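PDB 3DBI: HTH-type transcriptional regulator AscG from Escherichia coli K12, which represses transcription of the cryptic asc operon as a sequence-specific DNA-binding regulator of the LacI family. Local coordinates for residues A[64-69]-A[96-101]; A[75-80]-A[298-303]; A[145-150]-A[306-311]; A[179-184]-A[331-336]; A[222-227]-A[251-256]. One frame throughout, in Å; residues are numbered along the deposited sequence. Where two conformers were deposited one is given.

In the fold
Contacts 1, 2 and 3 gather in one lobe of a periplasmic-binding-protein-like fold, whereas contacts 4 and 5 belong to the other. Contacts 1, 2 and 3 are buried; contacts 4 and 5 are only partly so. Contact 1 is a parallel strand pair held by backbone hydrogen bonds, and helix 77-91, which links its strands, supplies residues 75-80 to contact 2. Contacts 2 and 3 both use helix 297-313 and are largely apolar packing. Contact 4, about 44 Å from contact 1 between centres, joins two loops through a histidine hydrogen bond and a proline. Contact 5 packs two helix starts about selenomethionine and proline; like contacts 1 and 2, it touches the second subunit.

Contact 1 of 5, residues A[64-69]-A[96-101]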
# COMPACT_ATOMS: atom_id res chain seq x y z
N LEU A 64 -25.20 -3.62 -0.14
CA LEU A 64 -24.30 -2.71 0.55
C LEU A 64 -23.53 -1.92 -0.48
O LEU A 64 -23.13 -2.46 -1.51
CB LEU A 64 -23.34 -3.51 1.40
CG LEU A 64 -23.08 -2.98 2.80
CD1 LEU A 64 -23.30 -4.12 3.75
CD2 LEU A 64 -21.67 -2.39 2.93
N GLY A 65 -23.31 -0.64 -0.21
CA GLY A 65 -22.62 0.24 -1.14
C GLY A 65 -21.30 0.74 -0.61
O GLY A 65 -21.15 1.00 0.59
N LEU A 66 -20.33 0.86 -1.50
CA LEU A 66 -19.04 1.43 -1.15
C LEU A 66 -18.57 2.37 -2.25
O LEU A 66 -18.58 2.00 -3.43
CB LEU A 66 -18.02 0.32 -0.87
CG LEU A 66 -16.54 0.69 -0.66
CD1 LEU A 66 -16.35 1.55 0.58
CD2 LEU A 66 -15.70 -0.57 -0.54
N VAL A 67 -18.19 3.58 -1.86
CA VAL A 67 -17.65 4.56 -2.79
C VAL A 67 -16.14 4.41 -2.87
O VAL A 67 -15.44 4.56 -1.86
CB VAL A 67 -18.01 6.01 -2.38
CG1 VAL A 67 -17.35 7.02 -3.33
CG2 VAL A 67 -19.53 6.21 -2.37
N VAL A 68 -15.63 4.10 -4.06
CA VAL A 68 -14.19 4.08 -4.31
C VAL A 68 -13.73 5.52 -4.42
O VAL A 68 -14.26 6.27 -5.23
CB VAL A 68 -13.86 3.33 -5.63
CG1 VAL A 68 -12.37 3.19 -5.81
CG2 VAL A 68 -14.52 1.97 -5.64
N THR A 69 -12.77 5.92 -3.60
CA THR A 69 -12.27 7.29 -3.66
C THR A 69 -10.78 7.33 -3.97
O THR A 69 -10.10 6.30 -3.92
CB THR A 69 -12.52 8.08 -2.34
OG1 THR A 69 -12.00 7.33 -1.24
CG2 THR A 69 -14.00 8.35 -2.13
N LEU A 96 -22.27 -6.59 -2.40
CA LEU A 96 -21.45 -5.39 -2.27
C LEU A 96 -21.24 -4.69 -3.61
O LEU A 96 -20.62 -5.24 -4.52
CB LEU A 96 -20.10 -5.69 -1.59
CG LEU A 96 -19.20 -4.47 -1.31
CD1 LEU A 96 -19.87 -3.46 -0.36
CD2 LEU A 96 -17.86 -4.91 -0.75
N LEU A 97 -21.76 -3.47 -3.71
CA LEU A 97 -21.70 -2.65 -4.93
C LEU A 97 -20.65 -1.55 -4.80
O LEU A 97 -20.61 -0.84 -3.79
CB LEU A 97 -23.05 -1.98 -5.20
CG LEU A 97 -24.14 -2.55 -6.12
CD1 LEU A 97 -23.78 -2.33 -7.57
CD2 LEU A 97 -24.43 -4.03 -5.86
N LEU A 98 -19.82 -1.39 -5.83
CA LEU A 98 -18.86 -0.29 -5.87
C LEU A 98 -19.35 0.85 -6.75
O LEU A 98 -20.00 0.62 -7.77
CB LEU A 98 -17.49 -0.75 -6.35
CG LEU A 98 -16.72 -1.71 -5.44
CD1 LEU A 98 -15.24 -1.68 -5.78
CD2 LEU A 98 -16.93 -1.41 -3.97
N ALA A 99 -19.03 2.07 -6.34
CA ALA A 99 -19.26 3.24 -7.17
C ALA A 99 -18.00 4.07 -7.18
O ALA A 99 -17.34 4.21 -6.14
CB ALA A 99 -20.42 4.04 -6.66
N ASP A 100 -17.66 4.60 -8.34
CA ASP A 100 -16.44 5.37 -8.53
C ASP A 100 -16.69 6.83 -8.15
O ASP A 100 -17.44 7.56 -8.82
CB ASP A 100 -15.97 5.24 -9.98
CG ASP A 100 -14.67 5.96 -10.26
OD1 ASP A 100 -13.95 6.36 -9.30
OD2 ASP A 100 -14.36 6.14 -11.46
N GLY A 101 -16.06 7.25 -7.06
CA GLY A 101 -16.18 8.63 -6.58
C GLY A 101 -15.30 9.62 -7.33
O GLY A 101 -15.39 10.83 -7.10
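Leu64, Leu66 and Val68 on one strand and Leu96 and Leu98 on the next form an apolar layer over a parallel beta pair, the strands of a beta-alpha-beta unit connected by helix 77-91. That helix covers this face, with Leu81 and Leu82 meeting Leu66. The side chains of Leu66 and Leu98 run side by side in the same direction, and Leu98 CD2 lies 3.7 Å from Leu66 CB. The other methyl of Leu98, CD1, meets Val68 CG2, also at 3.7 Å, so one leucine bridges two residues of the adjacent strand that share this face. Leu96 slants across Leu64 instead: CG trans to the backbone N (chi1 -176°) and a chi2 of 61° together bring CD1 against Leu64 CB at 3.9 Å. On the other face Val67 and Ala99 lie in register, Ala99 packing on helix 105-117. Leu96, Leu97 and Leu98 also pair antiparallel with a strand of the second subunit, which continues the sheet across the dimer interface. Five backbone hydrogen bonds join the strands, alternating in direction. The last is from Gly101 N to Val68 O (2.7 Å), where Val67 CG1 rests 3.8 Å from Gly101 CA.

Contact 2 of 5, residues A[75-80]-A[298-303]; sequences GIYFSE and TEMIQE
This is a largely apolar packing of helix against helix: the first turn of helix 77-91 meets the early turns of helix 297-313 in the lobe that carries the five-stranded parallel sheet. Ile301 occupies the middle. Its CG1 lies 3.8 Å from Glu80 CB, and its terminal CD1 comes to 3.7 Å from Tyr77 O. The other branch, CG2, stands opposite the backbone N across the CA-CB bond and reaches Glu80 O at 3.8 Å, so the two branches touch backbone carbonyls three residues apart in the facing helix. Leu149 of strand 146-149 packs on both Ile301 and Tyr77. The selenomethionine Met300 bends at its last torsion (chi3 67°) and presents its methyl to the tyrosine: CE is 4.0 Å from Tyr77 CE1, at the edge of the ring and near its plane. At the more exposed margin the side chain of Glu80 crosses that of Thr298 at a slant, with Glu80 OE1 3.4 Å from Thr298 OG1. The other oxygen, OE2, is hydrogen-bonded to Tyr73 OH of the second subunit, which ties this margin to the dimer interface. The side chain of Tyr77 lies about 6 Å from a bound phosphate ion, likely acquired during crystallisation. A helix start beside the interlobe region is consistent with the ligand-binding cleft of LacI-family regulators and their periplasmic-binding-protein relatives.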
# COMPACT_ATOMS: atom_id res chain seq x y z
N GLY A 75 -2.37 5.85 3.22
CA GLY A 75 -2.51 4.99 4.38
C GLY A 75 -3.32 3.75 4.01
O GLY A 75 -3.57 3.47 2.84
N ILE A 76 -3.75 3.01 5.03
CA ILE A 76 -4.43 1.76 4.76
C ILE A 76 -5.95 1.85 4.99
O ILE A 76 -6.63 0.82 5.04
CB ILE A 76 -3.78 0.58 5.56
CG1 ILE A 76 -3.90 0.79 7.08
CG2 ILE A 76 -2.30 0.41 5.15
CD1 ILE A 76 -3.67 -0.47 7.92
N TYR A 77 -6.47 3.07 5.09
CA TYR A 77 -7.88 3.27 5.44
C TYR A 77 -8.85 2.59 4.48
O TYR A 77 -9.66 1.76 4.90
CB TYR A 77 -8.24 4.76 5.53
CG TYR A 77 -7.64 5.51 6.70
CD1 TYR A 77 -8.21 5.45 7.97
CD2 TYR A 77 -6.50 6.29 6.51
CE1 TYR A 77 -7.64 6.16 9.04
CE2 TYR A 77 -5.94 6.99 7.56
CZ TYR A 77 -6.51 6.92 8.82
OH TYR A 77 -5.94 7.63 9.86
N PHE A 78 -8.75 2.95 3.20
CA PHE A 78 -9.67 2.45 2.19
C PHE A 78 -9.55 0.95 1.96
O PHE A 78 -10.57 0.26 1.87
CB PHE A 78 -9.51 3.21 0.87
CG PHE A 78 -10.45 2.72 -0.21
CD1 PHE A 78 -11.78 3.10 -0.20
CD2 PHE A 78 -10.00 1.84 -1.19
CE1 PHE A 78 -12.66 2.63 -1.17
CE2 PHE A 78 -10.85 1.36 -2.15
CZ PHE A 78 -12.19 1.76 -2.14
N SER A 79 -8.32 0.46 1.83
CA SER A 79 -8.08 -0.97 1.61
C SER A 79 -8.67 -1.83 2.74
O SER A 79 -9.35 -2.82 2.47
CB SER A 79 -6.59 -1.25 1.42
OG SER A 79 -5.82 -0.46 2.30
N GLU A 80 -8.42 -1.42 3.98
CA GLU A 80 -8.97 -2.13 5.15
C GLU A 80 -10.49 -2.08 5.16
O GLU A 80 -11.16 -3.09 5.44
CB GLU A 80 -8.41 -1.59 6.46
CG GLU A 80 -6.98 -2.04 6.79
CD GLU A 80 -6.85 -3.55 6.93
OE1 GLU A 80 -7.38 -4.12 7.92
OE2 GLU A 80 -6.20 -4.18 6.07
N THR A 298 -7.38 -0.46 12.20
CA THR A 298 -8.12 -1.70 12.22
C THR A 298 -9.27 -1.73 13.22
O THR A 298 -10.30 -2.27 12.95
CB THR A 298 -7.15 -2.88 12.39
OG1 THR A 298 -6.68 -3.28 11.11
CG2 THR A 298 -7.82 -4.02 13.01
N GLU A 299 -9.07 -1.10 14.35
CA GLU A 299 -10.11 -0.84 15.36
C GLU A 299 -11.18 0.13 14.86
O GLU A 299 -12.37 -0.08 15.13
CB GLU A 299 -9.49 -0.30 16.65
CG GLU A 299 -8.66 -1.31 17.44
CD GLU A 299 -7.19 -1.36 17.02
OE1 GLU A 299 -6.82 -0.89 15.92
OE2 GLU A 299 -6.39 -1.91 17.81
N MSE A 300 -10.76 1.16 14.13
CA MSE A 300 -11.68 2.11 13.50
C MSE A 300 -12.59 1.43 12.47
O MSE A 300 -13.79 1.72 12.42
CB MSE A 300 -10.93 3.29 12.86
CG MSE A 300 -10.24 4.22 13.85
SE MSE A 300 -8.98 5.41 12.99
CE MSE A 300 -10.26 6.46 11.99
N ILE A 301 -12.01 0.53 11.68
CA ILE A 301 -12.78 -0.23 10.69
C ILE A 301 -13.78 -1.18 11.35
O ILE A 301 -14.92 -1.29 10.90
CB ILE A 301 -11.86 -1.04 9.71
CG1 ILE A 301 -10.77 -0.17 9.08
CG2 ILE A 301 -12.68 -1.70 8.62
CD1 ILE A 301 -11.25 0.92 8.16
N GLN A 302 -13.36 -1.86 12.41
CA GLN A 302 -14.25 -2.76 13.15
C GLN A 302 -15.39 -2.00 13.80
O GLN A 302 -16.54 -2.46 13.79
CB GLN A 302 -13.47 -3.54 14.19
CG GLN A 302 -12.65 -4.68 13.59
CD GLN A 302 -11.66 -5.27 14.58
OE1 GLN A 302 -11.02 -4.56 15.35
NE2 GLN A 302 -11.53 -6.59 14.54
N GLU A 303 -15.07 -0.82 14.33
CA GLU A 303 -16.05 0.11 14.88
C GLU A 303 -17.08 0.55 13.84
O GLU A 303 -18.29 0.50 14.11
CB GLU A 303 -15.34 1.33 15.49
CG GLU A 303 -16.25 2.37 16.13
CD GLU A 303 -16.90 1.92 17.43
OE1 GLU A 303 -16.34 1.04 18.12
OE2 GLU A 303 -17.98 2.46 17.75

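Contact 3 of 5, residues A[145-150]-A[306-311]; sequences PIMVLN and GRLIFM
Pro145, at the entry to strand 146-149, packs against helix 297-313, which covers one face of the parallel sheet in this alpha/beta lobe. Strand 146-149 and the helical residues 306-311 run nearly antiparallel, at 171°, with their axes 10.0 Å apart at the closest. The proline ring and the chain of Met311 slide past each other in opposite directions, bringing Pro145 CB to 4.0 Å from Met311 SE. The same CB also meets Leu308 CD1. Ile146 turns to the opposite side of the sheet, where it packs on helix 132-141. Met147, a selenomethionine like Met311, comes back to the helix side and makes the largest single contribution to the contact. Its chain is bent twice (chi2 -63°, chi3 -51°), which turns SE and CE toward the side chains of the helix: CG lies 3.8 Å from Leu308 CD1, while the methyl CE meets the base of Arg307, 3.9 Å from its CB. The arginine contributes its aliphatic root, and its charged end is held elsewhere, by a salt bridge to Glu303 and hydrogen bonds to the carbonyl oxygens of Ser158 and Ser160. Val148 again points to the far side of the sheet, and Leu149 packs on Ile301 and Ile304, nearer the N-terminal end of the same helix. Met311 extends beyond CG toward the strand, and the two selenomethionines meet tip to tip, with Met147 SE 3.8 Å from Met311 SE.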
# COMPACT_ATOMS: atom_id res chain seq x y z
N PRO A 145 -28.41 4.45 5.99
CA PRO A 145 -27.19 4.94 6.67
C PRO A 145 -26.02 5.15 5.72
O PRO A 145 -25.65 4.25 4.98
CB PRO A 145 -26.86 3.82 7.66
CG PRO A 145 -28.10 3.03 7.80
CD PRO A 145 -28.84 3.15 6.51
N ILE A 146 -25.47 6.35 5.75
CA ILE A 146 -24.23 6.65 5.07
C ILE A 146 -23.15 6.75 6.14
O ILE A 146 -23.20 7.63 7.00
CB ILE A 146 -24.36 7.94 4.24
CG1 ILE A 146 -25.47 7.77 3.21
CG2 ILE A 146 -23.03 8.31 3.56
CD1 ILE A 146 -26.25 9.02 2.96
N MSE A 147 -22.20 5.82 6.11
CA MSE A 147 -21.13 5.76 7.10
C MSE A 147 -19.89 6.46 6.58
O MSE A 147 -19.53 6.31 5.41
CB MSE A 147 -20.78 4.31 7.44
CG MSE A 147 -21.97 3.42 7.78
SE MSE A 147 -23.03 3.90 9.35
CE MSE A 147 -21.62 4.06 10.67
N VAL A 148 -19.23 7.22 7.45
CA VAL A 148 -18.08 8.03 7.05
C VAL A 148 -16.86 7.63 7.88
O VAL A 148 -16.92 7.60 9.11
CB VAL A 148 -18.35 9.54 7.23
CG1 VAL A 148 -17.21 10.37 6.66
CG2 VAL A 148 -19.67 9.93 6.54
N LEU A 149 -15.77 7.30 7.19
CA LEU A 149 -14.54 6.91 7.84
C LEU A 149 -13.53 8.06 7.83
O LEU A 149 -13.40 8.77 6.83
CB LEU A 149 -13.97 5.68 7.12
CG LEU A 149 -12.60 5.16 7.56
CD1 LEU A 149 -12.67 4.54 8.95
CD2 LEU A 149 -12.10 4.17 6.54
N ASN A 150 -12.84 8.24 8.96
CA ASN A 150 -11.70 9.17 9.09
C ASN A 150 -12.06 10.65 8.95
O ASN A 150 -11.24 11.48 8.53
CB ASN A 150 -10.54 8.77 8.16
CG ASN A 150 -9.20 9.37 8.58
OD1 ASN A 150 -8.96 9.63 9.76
ND2 ASN A 150 -8.33 9.60 7.60
N GLY A 306 -19.24 -2.61 12.89
CA GLY A 306 -20.12 -2.88 14.03
C GLY A 306 -21.31 -1.94 14.12
O GLY A 306 -22.44 -2.40 14.32
N ARG A 307 -21.07 -0.65 13.95
CA ARG A 307 -22.14 0.36 13.96
C ARG A 307 -23.14 0.12 12.85
O ARG A 307 -24.35 0.23 13.06
CB ARG A 307 -21.58 1.77 13.85
CG ARG A 307 -21.01 2.25 15.12
CD ARG A 307 -20.88 3.72 15.15
NE ARG A 307 -19.85 4.14 16.09
CZ ARG A 307 -19.19 5.28 15.99
NH1 ARG A 307 -19.42 6.10 15.00
NH2 ARG A 307 -18.28 5.61 16.87
N LEU A 308 -22.62 -0.23 11.68
CA LEU A 308 -23.46 -0.45 10.50
C LEU A 308 -24.31 -1.70 10.64
O LEU A 308 -25.47 -1.74 10.20
CB LEU A 308 -22.60 -0.51 9.24
CG LEU A 308 -23.35 -0.54 7.91
CD1 LEU A 308 -24.41 0.55 7.85
CD2 LEU A 308 -22.38 -0.43 6.76
N ILE A 309 -23.75 -2.73 11.27
CA ILE A 309 -24.50 -3.94 11.58
C ILE A 309 -25.69 -3.63 12.51
O ILE A 309 -26.81 -4.05 12.23
CB ILE A 309 -23.59 -5.04 12.16
CG1 ILE A 309 -22.72 -5.63 11.04
CG2 ILE A 309 -24.40 -6.16 12.83
CD1 ILE A 309 -21.52 -6.43 11.53
N PHE A 310 -25.44 -2.85 13.56
CA PHE A 310 -26.50 -2.41 14.46
C PHE A 310 -27.56 -1.57 13.74
O PHE A 310 -28.75 -1.76 14.00
CB PHE A 310 -25.97 -1.66 15.69
CG PHE A 310 -27.08 -1.12 16.57
CD1 PHE A 310 -27.84 -1.98 17.35
CD2 PHE A 310 -27.39 0.24 16.57
CE1 PHE A 310 -28.89 -1.50 18.13
CE2 PHE A 310 -28.43 0.72 17.35
CZ PHE A 310 -29.18 -0.15 18.12
N MSE A 311 -27.13 -0.67 12.86
CA MSE A 311 -28.07 0.22 12.19
C MSE A 311 -28.98 -0.50 11.19
O MSE A 311 -30.11 -0.08 10.96
CB MSE A 311 -27.34 1.38 11.51
CG MSE A 311 -26.79 2.40 12.49
SE MSE A 311 -26.10 3.91 11.56
CE MSE A 311 -25.20 4.82 13.00

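Contact 4 of 5, residues A[179-184]-A[331-336]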
# COMPACT_ATOMS: atom_id res chain seq x y z
N ALA A 179 11.21 15.30 26.36
CA ALA A 179 12.55 14.74 26.19
C ALA A 179 13.61 15.84 26.05
O ALA A 179 14.81 15.55 25.96
CB ALA A 179 12.59 13.79 24.99
N GLY A 180 13.17 17.10 26.03
CA GLY A 180 14.08 18.24 26.03
C GLY A 180 14.27 18.99 24.73
O GLY A 180 15.16 19.85 24.63
N HIS A 181 13.46 18.68 23.72
CA HIS A 181 13.56 19.38 22.43
C HIS A 181 12.78 20.68 22.49
O HIS A 181 11.59 20.69 22.80
CB HIS A 181 13.06 18.51 21.27
CG HIS A 181 13.90 17.29 21.03
ND1 HIS A 181 15.06 17.33 20.28
CD2 HIS A 181 13.75 16.01 21.44
CE1 HIS A 181 15.59 16.11 20.23
NE2 HIS A 181 14.81 15.30 20.93
N GLN A 182 13.47 21.78 22.19
CA GLN A 182 12.89 23.11 22.26
C GLN A 182 12.63 23.67 20.87
O GLN A 182 11.63 24.33 20.63
CB GLN A 182 13.79 24.06 23.07
CG GLN A 182 13.86 23.74 24.57
CD GLN A 182 12.59 24.13 25.31
OE1 GLN A 182 12.21 25.31 25.36
NE2 GLN A 182 11.93 23.14 25.91
N GLU A 183 13.55 23.39 19.95
CA GLU A 183 13.40 23.81 18.56
C GLU A 183 13.03 22.60 17.70
O GLU A 183 13.88 21.74 17.41
CB GLU A 183 14.69 24.47 18.06
CG GLU A 183 15.03 25.79 18.75
CD GLU A 183 16.47 26.23 18.51
OE1 GLU A 183 17.38 25.64 19.13
OE2 GLU A 183 16.69 27.16 17.70
N ILE A 184 11.76 22.54 17.31
CA ILE A 184 11.19 21.39 16.59
C ILE A 184 10.63 21.80 15.22
O ILE A 184 9.72 22.64 15.13
CB ILE A 184 10.07 20.70 17.41
CG1 ILE A 184 10.58 20.24 18.78
CG2 ILE A 184 9.47 19.52 16.63
CD1 ILE A 184 9.49 19.89 19.77
N ASP A 331 14.77 4.21 17.58
CA ASP A 331 16.13 4.77 17.58
C ASP A 331 16.27 6.19 17.02
O ASP A 331 17.20 6.91 17.40
CB ASP A 331 17.11 3.84 16.86
CG ASP A 331 17.41 2.58 17.66
OD1 ASP A 331 17.27 2.60 18.90
OD2 ASP A 331 17.79 1.57 17.03
N SER A 332 15.35 6.58 16.14
CA SER A 332 15.38 7.91 15.52
C SER A 332 15.10 9.07 16.49
O SER A 332 15.32 10.23 16.14
CB SER A 332 14.43 7.98 14.32
OG SER A 332 13.08 8.10 14.73
N LEU A 333 14.63 8.75 17.69
CA LEU A 333 14.34 9.76 18.70
C LEU A 333 15.17 9.58 19.98
O LEU A 333 15.14 8.51 20.61
CB LEU A 333 12.83 9.77 19.01
CG LEU A 333 12.31 10.53 20.24
CD1 LEU A 333 12.55 12.01 20.10
CD2 LEU A 333 10.83 10.26 20.44
N ILE A 334 15.91 10.63 20.36
CA ILE A 334 16.61 10.69 21.65
C ILE A 334 16.40 12.03 22.35
O ILE A 334 15.62 12.86 21.89
CB ILE A 334 18.15 10.38 21.52
CG1 ILE A 334 18.78 11.11 20.34
CG2 ILE A 334 18.41 8.87 21.44
CD1 ILE A 334 19.44 12.45 20.66
N ALA A 335 17.10 12.23 23.47
CA ALA A 335 17.14 13.51 24.17
C ALA A 335 18.40 14.28 23.77
O ALA A 335 19.49 13.70 23.74
CB ALA A 335 17.11 13.27 25.67
N PRO A 336 18.28 15.59 23.45
CA PRO A 336 19.42 16.43 23.00
C PRO A 336 20.41 16.74 24.15
O PRO A 336 20.05 16.54 25.31
CB PRO A 336 18.73 17.70 22.49
CG PRO A 336 17.49 17.80 23.29
CD PRO A 336 17.03 16.38 23.52
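His181 donates a hydrogen bond from NE2 to Ile334 O, 2.7 Å away, while Pro336 lies over one face of its ring. The N-H...O angle is 156°, and the nitrogen is tilted out of the plane of the acceptor carbonyl. His181 CG lies opposite its own carbonyl carbon (chi1 -65°), which directs the ring at both partners. Pro336 makes a CH-pi contact: its CD lies 3.6 Å from the centroid of the His181 imidazole and 15° off the ring normal. Two backbone carbonyls also touch this proline, with Ala179 O 3.4 Å from Pro336 CD and Gly180 O 3.4 Å from Pro336 CG. Ala335 adds its CB, which rests 3.3 Å from Ala179 O. In the next shell, Leu176 of helix 165-178 packs on both His181 and Leu333. Gly180 ends that helix in a Schellman motif, its positive phi turning the chain into the loop before strand 184-187. The His181 bond and the proline packing join the loop after strand 326-328 to the end of helix 165-178 in the second lobe. NE2 carries the proton in the Ile334 bond, while ND1 is hydrogen-bonded to Ser244 OG, so both ring nitrogens are satisfied.

Contact 5 of 5, residues A[222-227]-A[251-256]; sequences GKWTPA and DDMAIG
Two helix starts in the Periplasmic binding protein-like domain, those of helices 226-238 and 251-263, meet where Met253 and Asp252 pack on the turn before the first. Met253, a selenomethionine, runs along the backbone of this turn: its CG lies 3.3 Å from Thr225 O and its SE 3.7 Å from Trp224 N. A bend at the last torsion (chi3 -80°) brings CE to 3.6 Å from Trp224 CE3, approaching the indole obliquely. Asp252 and Pro226 lie alongside each other and point the same way, with Asp252 CB 3.8 Å from Pro226 CD. Here the backbones come close through two CA-H...O contacts of 3.3 Å, from Pro226 CA to Asp252 O and from Gly256 CA to Pro226 O. Thr225 is the N-cap of helix 226-238, and Trp224 O accepts a hydrogen bond from Asn250 ND2. The Trp224 side chain meets His74 edge-to-face and lies about 5 Å from the bound phosphate ion, consistent with the family's interlobe cleft, while Pro226 packs on Tyr285 of the second subunit. Selenomethionine packing on backbone and indole, with weak CA-H...O contacts, joins these helix starts, and the absence of a side chain lets Gly256 approach Pro226 O closely.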
# COMPACT_ATOMS: atom_id res chain seq x y z
N GLY A 222 4.60 20.11 2.57
CA GLY A 222 4.85 18.82 1.93
C GLY A 222 3.63 18.30 1.19
O GLY A 222 2.57 18.93 1.19
N LYS A 223 3.80 17.13 0.59
CA LYS A 223 2.81 16.54 -0.30
C LYS A 223 2.57 15.05 -0.02
O LYS A 223 2.17 14.31 -0.92
CB LYS A 223 3.26 16.71 -1.76
CG LYS A 223 3.03 18.08 -2.36
CD LYS A 223 3.94 18.33 -3.57
CE LYS A 223 3.55 17.49 -4.78
NZ LYS A 223 4.50 17.68 -5.91
N TRP A 224 2.85 14.62 1.22
CA TRP A 224 2.75 13.21 1.67
C TRP A 224 3.74 12.22 1.03
O TRP A 224 3.79 11.06 1.43
CB TRP A 224 1.34 12.63 1.49
CG TRP A 224 0.21 13.35 2.15
CD1 TRP A 224 -0.81 13.98 1.52
CD2 TRP A 224 -0.05 13.46 3.56
NE1 TRP A 224 -1.69 14.50 2.44
CE2 TRP A 224 -1.25 14.20 3.70
CE3 TRP A 224 0.62 13.02 4.71
CZ2 TRP A 224 -1.80 14.50 4.95
CZ3 TRP A 224 0.07 13.32 5.97
CH2 TRP A 224 -1.13 14.06 6.07
N THR A 225 4.52 12.67 0.04
CA THR A 225 5.44 11.81 -0.69
C THR A 225 6.83 11.89 -0.08
O THR A 225 7.14 12.89 0.58
CB THR A 225 5.55 12.20 -2.19
OG1 THR A 225 6.16 13.49 -2.31
CG2 THR A 225 4.19 12.19 -2.88
N PRO A 226 7.65 10.84 -0.27
CA PRO A 226 9.06 10.89 0.12
C PRO A 226 9.87 12.04 -0.49
O PRO A 226 10.73 12.60 0.19
CB PRO A 226 9.61 9.54 -0.36
CG PRO A 226 8.46 8.68 -0.51
CD PRO A 226 7.28 9.53 -0.83
N ALA A 227 9.60 12.39 -1.75
CA ALA A 227 10.27 13.53 -2.40
C ALA A 227 10.03 14.81 -1.64
O ALA A 227 10.98 15.54 -1.36
CB ALA A 227 9.83 13.68 -3.86
N ASP A 251 5.21 8.78 7.53
CA ASP A 251 6.45 8.02 7.47
C ASP A 251 7.22 8.18 6.16
O ASP A 251 8.45 8.29 6.18
CB ASP A 251 6.18 6.53 7.75
CG ASP A 251 5.87 6.26 9.21
OD1 ASP A 251 5.97 7.20 10.03
OD2 ASP A 251 5.53 5.10 9.54
N ASP A 252 6.49 8.19 5.04
CA ASP A 252 7.10 8.41 3.72
C ASP A 252 7.89 9.71 3.67
O ASP A 252 9.03 9.72 3.19
CB ASP A 252 6.04 8.42 2.62
CG ASP A 252 5.54 7.03 2.27
OD1 ASP A 252 5.64 6.11 3.11
OD2 ASP A 252 5.03 6.85 1.15
N MSE A 253 7.31 10.78 4.21
CA MSE A 253 7.98 12.08 4.28
C MSE A 253 9.17 12.02 5.21
O MSE A 253 10.22 12.62 4.92
CB MSE A 253 7.02 13.19 4.70
CG MSE A 253 6.07 13.60 3.60
SE MSE A 253 5.20 15.24 4.01
CE MSE A 253 3.87 14.61 5.19
N ALA A 254 9.02 11.30 6.32
CA ALA A 254 10.09 11.13 7.30
C ALA A 254 11.32 10.43 6.72
O ALA A 254 12.45 10.80 7.03
CB ALA A 254 9.58 10.37 8.52
N ILE A 255 11.09 9.43 5.88
CA ILE A 255 12.18 8.68 5.28
C ILE A 255 12.88 9.58 4.28
O ILE A 255 14.12 9.61 4.23
CB ILE A 255 11.67 7.36 4.66
CG1 ILE A 255 11.32 6.36 5.77
CG2 ILE A 255 12.71 6.75 3.72
CD1 ILE A 255 10.37 5.22 5.36
N GLY A 256 12.09 10.32 3.51
CA GLY A 256 12.63 11.32 2.59
C GLY A 256 13.44 12.38 3.32
O GLY A 256 14.56 12.70 2.91